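Local coordinates for protein orotidine 5'-phosphate decarboxylase (Streptomyces avermitilis, PDB 3V75) that probably catalyses the decarboxylation of orotidine 5'-phosphate to UMP, the final step of de novo UMP biosynthesis, at residues L41-D46 / N268-L274; V220-T224 / L239-I244. All coordinates share one frame; numbering follows the deposited sequence.

Contact 1 (L41-D46 / N268-L274); sequences LCVGID and NVSRGVL
C42 and V43 run parallel to N268 and V269, held by two backbone hydrogen bonds, V269 N to C42 O at 2.9 Å and G44 N to V269 O at 3.0 Å. These are the first and eighth strands, 42-45 and 265-269, whose pairing closes the parallel TIM barrel. On the face shared by C42 and N268, the amide nitrogen N268 ND2 donates to C42 SG over 3.3 Å, with the sulfur lying in the amide plane. Both chi1 angles, 177°, carry SG and the amide forward along the strands, and the N268 amide is turned (chi2 -94°) so that ND2 faces SG. At the other end of that amide, N268 OD1 is 2.9 Å from a water that also lies 2.7 Å from D46 OD2. This carboxylate oxygen takes a second bond, from S270 OG at 2.6 Å, which arrives on its anti side and 24° out of the carboxylate plane. G44, with no side chain, leaves room for the carboxylate beside it. On the apolar face of V43 and V269, the V43 and V273 side chains cross at roughly a right angle, their CG1 atoms 4.0 Å apart, with L75 and F290 lining the same layer. L274 lays CD1 over G44 O, a buried carbonyl without a polar partner. D46, about 9 Å from the predicted proton donor K119 between side chains, thus has OD2 tied to segment 268-274 directly by S270 and through water by N268.

Contact 2 (V220-T224 / L239-I244); sequences VVGAT and LLAPGI
With chi1 of V220 at -180°, CG1 lies opposite the backbone N and CG2 beside it; this sends CG2 to L240 CD2, 4.0 Å away, and CG1 to P242 CD. L240 has its own CG opposite the backbone N (chi1 173°), and the two side chains run alongside each other in the same direction, while the proline crosses V220 at about a right angle. F172 packs against both V220 and L240. V221 and L239 point to the other face, where V221 CG2 meets L239 CD2 at 4.2 Å and F258 of helix 254-258 covers V221. Between these two layers the backbones run parallel, joined by V221 N to L240 O at 3.0 Å. Beyond the strands, A223 N bonds to P242 O at 3.1 Å, almost in line with the carbonyl; P242 O also accepts a hydrogen bond from a water at 2.9 Å, and that water in turn accepts from T224 N, bridging the two loops. A223 CB also rests on I244 CD1, 3.7 Å away. These are the sixth and seventh strands of a TIM barrel and the loops leaving their C-terminal ends, the rim on which this enzyme family builds its active site; the V220 side chain is about 6 Å from that of K119, the predicted proton donor.

In the fold
Along the chain the segments come in the order 41-46, 220-224, 239-244 and 268-274, so contact 2 falls between the two halves of contact 1. Contact 1 joins the first and eighth strands and closes the parallel barrel; contact 2 joins the sixth and seventh. Their centres are 12 Å apart, and strands 239-241 and 265-269 are neighbours, so the contacts touch directly: N268 N lies 3.0 Å from A241 O and N268 O 3.3 Å from I244 N, both probable hydrogen bonds, and I244 packs on V269. Together they make a continuous run of four strands, bringing D46 and V220 to the same barrel end as the predicted proton donor K119.

Contact 1 (L41-D46 / N268-L274)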
loop_
_atom_site.group_PDB
_atom_site.type_symbol
_atom_site.label_atom_id
_atom_site.label_comp_id
_atom_site.label_asym_id
_atom_site.label_seq_id
_atom_site.Cartn_x
_atom_site.Cartn_y
_atom_site.Cartn_z
ATOM N N LEU A 41 -10.238 7.056 -22.147
ATOM C CA LEU A 41 -8.819 6.895 -21.937
ATOM C C LEU A 41 -8.411 7.426 -20.569
ATOM O O LEU A 41 -8.861 8.500 -20.150
ATOM C CB LEU A 41 -8.039 7.657 -23.018
ATOM C CG LEU A 41 -6.497 7.516 -22.954
ATOM C CD1 LEU A 41 -6.135 6.095 -23.225
ATOM C CD2 LEU A 41 -5.793 8.469 -23.930
ATOM N N CYS A 42 -7.533 6.673 -19.906
ATOM C CA CYS A 42 -6.842 7.116 -18.704
ATOM C C CYS A 42 -5.352 7.114 -19.025
ATOM O O CYS A 42 -4.841 6.132 -19.569
ATOM C CB CYS A 42 -7.114 6.100 -17.581
ATOM S SG CYS A 42 -6.268 6.460 -16.042
ATOM N N VAL A 43 -4.664 8.201 -18.705
ATOM C CA VAL A 43 -3.228 8.291 -18.980
ATOM C C VAL A 43 -2.478 8.212 -17.671
ATOM O O VAL A 43 -2.768 8.977 -16.731
ATOM C CB VAL A 43 -2.873 9.598 -19.743
ATOM C CG1 VAL A 43 -1.350 9.732 -19.899
ATOM C CG2 VAL A 43 -3.553 9.619 -21.110
ATOM N N GLY A 44 -1.522 7.301 -17.570
ATOM C CA GLY A 44 -0.726 7.203 -16.354
ATOM C C GLY A 44 0.138 8.440 -16.188
ATOM O O GLY A 44 0.568 9.076 -17.171
ATOM N N ILE A 45 0.413 8.821 -14.941
ATOM C CA ILE A 45 1.464 9.809 -14.706
ATOM C C ILE A 45 2.537 9.015 -13.966
ATOM O O ILE A 45 2.430 8.757 -12.737
ATOM C CB ILE A 45 0.985 11.010 -13.890
ATOM C CG1 ILE A 45 -0.260 11.629 -14.527
ATOM C CG2 ILE A 45 2.106 12.056 -13.752
ATOM C CD1 ILE A 45 -0.787 12.909 -13.809
ATOM N N ASP A 46 3.555 8.585 -14.723
ATOM C CA ASP A 46 4.488 7.553 -14.290
ATOM C C ASP A 46 5.932 8.030 -14.397
ATOM O O ASP A 46 6.658 7.619 -15.317
ATOM C CB ASP A 46 4.323 6.305 -15.179
ATOM C CG ASP A 46 2.978 5.672 -15.024
ATOM O OD1 ASP A 46 2.499 5.536 -13.888
ATOM O OD2 ASP A 46 2.348 5.325 -16.046
ATOM N N ASN A 268 -6.089 2.133 -19.362
ATOM C CA ASN A 268 -4.973 2.937 -18.932
ATOM C C ASN A 268 -3.765 2.725 -19.854
ATOM O O ASN A 268 -3.287 1.593 -20.016
ATOM C CB ASN A 268 -4.578 2.561 -17.488
ATOM C CG ASN A 268 -3.370 3.335 -17.019
ATOM O OD1 ASN A 268 -2.217 2.865 -17.128
ATOM N ND2 ASN A 268 -3.604 4.544 -16.558
ATOM N N VAL A 269 -3.279 3.817 -20.449
ATOM C CA VAL A 269 -2.069 3.808 -21.265
ATOM C C VAL A 269 -0.965 4.554 -20.509
ATOM O O VAL A 269 -1.208 5.663 -20.015
ATOM C CB VAL A 269 -2.315 4.538 -22.606
ATOM C CG1 VAL A 269 -1.055 4.496 -23.485
ATOM C CG2 VAL A 269 -3.528 3.970 -23.376
ATOM N N SER A 270 0.225 3.992 -20.467
ATOM C CA SER A 270 1.353 4.682 -19.879
ATOM C C SER A 270 2.362 5.055 -20.991
ATOM O O SER A 270 2.249 6.133 -21.584
ATOM C CB SER A 270 1.961 3.807 -18.791
ATOM O OG SER A 270 3.156 4.390 -18.317
ATOM N N ARG A 271 3.287 4.158 -21.306
ATOM C CA ARG A 271 4.323 4.481 -22.300
ATOM C C ARG A 271 3.783 4.923 -23.680
ATOM O O ARG A 271 4.369 5.815 -24.308
ATOM C CB ARG A 271 5.244 3.269 -22.490
ATOM C CG ARG A 271 6.421 3.604 -23.425
ATOM C CD ARG A 271 7.508 2.515 -23.498
ATOM N NE ARG A 271 8.580 2.967 -24.361
ATOM C CZ ARG A 271 9.416 3.963 -24.075
ATOM N NH1 ARG A 271 9.357 4.575 -22.872
ATOM N NH2 ARG A 271 10.333 4.335 -24.954
ATOM N N GLY A 272 2.682 4.327 -24.139
ATOM C CA GLY A 272 2.138 4.646 -25.454
ATOM C C GLY A 272 1.853 6.120 -25.633
ATOM O O GLY A 272 1.877 6.636 -26.782
ATOM N N VAL A 273 1.541 6.815 -24.532
ATOM C CA VAL A 273 1.407 8.273 -24.574
ATOM C C VAL A 273 2.668 8.976 -24.059
ATOM O O VAL A 273 3.218 9.868 -24.725
ATOM C CB VAL A 273 0.159 8.759 -23.766
ATOM C CG1 VAL A 273 0.168 10.266 -23.584
ATOM C CG2 VAL A 273 -1.131 8.314 -24.487
ATOM N N LEU A 274 3.130 8.572 -22.889
ATOM C CA LEU A 274 4.209 9.274 -22.216
ATOM C C LEU A 274 5.535 9.282 -22.954
ATOM O O LEU A 274 6.327 10.225 -22.769
ATOM C CB LEU A 274 4.420 8.720 -20.791
ATOM C CG LEU A 274 3.184 8.866 -19.870
ATOM C CD1 LEU A 274 3.421 8.115 -18.544
ATOM C CD2 LEU A 274 2.806 10.359 -19.581
HETATM O O HOH W 1 0.229 3.698 -15.801
#

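Contact 2 (V220-T224 / L239-I244)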
loop_
_atom_site.group_PDB
_atom_site.type_symbol
_atom_site.label_atom_id
_atom_site.label_comp_id
_atom_site.label_asym_id
_atom_site.label_seq_id
_atom_site.Cartn_x
_atom_site.Cartn_y
_atom_site.Cartn_z
ATOM N N VAL A 220 -9.474 -3.628 -10.643
ATOM C CA VAL A 220 -8.328 -3.619 -11.543
ATOM C C VAL A 220 -8.289 -4.998 -12.232
ATOM O O VAL A 220 -8.247 -6.038 -11.557
ATOM C CB VAL A 220 -7.008 -3.349 -10.795
ATOM C CG1 VAL A 220 -5.841 -3.348 -11.814
ATOM C CG2 VAL A 220 -7.118 -1.996 -10.039
ATOM N N VAL A 221 -8.346 -4.988 -13.569
ATOM C CA VAL A 221 -8.385 -6.211 -14.387
ATOM C C VAL A 221 -7.446 -5.979 -15.561
ATOM O O VAL A 221 -7.710 -5.114 -16.418
ATOM C CB VAL A 221 -9.795 -6.468 -14.928
ATOM C CG1 VAL A 221 -9.850 -7.764 -15.750
ATOM C CG2 VAL A 221 -10.787 -6.584 -13.762
ATOM N N GLY A 222 -6.341 -6.706 -15.588
ATOM C CA GLY A 222 -5.319 -6.505 -16.609
ATOM C C GLY A 222 -5.796 -6.857 -18.011
ATOM O O GLY A 222 -6.369 -7.944 -18.226
ATOM N N ALA A 223 -5.565 -5.929 -18.959
ATOM C CA ALA A 223 -6.068 -6.095 -20.334
ATOM C C ALA A 223 -5.332 -7.176 -21.102
ATOM O O ALA A 223 -5.798 -7.588 -22.170
ATOM C CB ALA A 223 -5.971 -4.772 -21.123
ATOM N N THR A 224 -4.157 -7.591 -20.627
ATOM C CA THR A 224 -3.383 -8.596 -21.363
ATOM C C THR A 224 -3.629 -10.019 -20.852
ATOM O O THR A 224 -2.986 -10.963 -21.317
ATOM C CB THR A 224 -1.864 -8.307 -21.336
ATOM O OG1 THR A 224 -1.397 -8.303 -19.979
ATOM C CG2 THR A 224 -1.549 -6.946 -21.959
ATOM N N LEU A 239 -13.818 -0.920 -14.824
ATOM C CA LEU A 239 -12.736 -1.904 -14.793
ATOM C C LEU A 239 -11.471 -1.173 -15.236
ATOM O O LEU A 239 -11.335 -0.837 -16.424
ATOM C CB LEU A 239 -13.052 -3.041 -15.765
ATOM C CG LEU A 239 -14.398 -3.747 -15.549
ATOM C CD1 LEU A 239 -14.645 -4.739 -16.681
ATOM C CD2 LEU A 239 -14.386 -4.493 -14.197
ATOM N N LEU A 240 -10.574 -0.884 -14.307
ATOM C CA LEU A 240 -9.346 -0.183 -14.659
ATOM C C LEU A 240 -8.436 -1.210 -15.291
ATOM O O LEU A 240 -8.102 -2.241 -14.670
ATOM C CB LEU A 240 -8.701 0.410 -13.420
ATOM C CG LEU A 240 -7.327 1.046 -13.573
ATOM C CD1 LEU A 240 -7.430 2.291 -14.472
ATOM C CD2 LEU A 240 -6.773 1.403 -12.183
ATOM N N ALA A 241 -8.046 -0.958 -16.541
ATOM C CA ALA A 241 -7.331 -1.969 -17.303
ATOM C C ALA A 241 -5.959 -1.465 -17.678
ATOM O O ALA A 241 -5.803 -0.809 -18.707
ATOM C CB ALA A 241 -8.126 -2.368 -18.546
ATOM N N PRO A 242 -4.947 -1.785 -16.877
ATOM C CA PRO A 242 -3.586 -1.445 -17.299
ATOM C C PRO A 242 -3.121 -2.333 -18.484
ATOM O O PRO A 242 -3.660 -3.471 -18.749
ATOM C CB PRO A 242 -2.742 -1.696 -16.044
ATOM C CG PRO A 242 -3.586 -2.534 -15.138
ATOM C CD PRO A 242 -5.011 -2.494 -15.595
ATOM N N GLY A 243 -2.094 -1.822 -19.173
ATOM C CA GLY A 243 -1.467 -2.593 -20.233
ATOM C C GLY A 243 -1.926 -2.200 -21.620
ATOM O O GLY A 243 -1.573 -2.903 -22.589
ATOM N N ILE A 244 -2.676 -1.121 -21.765
ATOM C CA ILE A 244 -3.176 -0.790 -23.094
ATOM C C ILE A 244 -1.989 -0.354 -23.960
ATOM O O ILE A 244 -1.137 0.430 -23.530
ATOM C CB ILE A 244 -4.225 0.320 -23.047
ATOM C CG1 ILE A 244 -5.320 0.017 -22.021
ATOM C CG2 ILE A 244 -4.786 0.576 -24.437
ATOM C CD1 ILE A 244 -6.098 -1.253 -22.338
HETATM O O HOH W 2 -2.478 -6.056 -18.266
#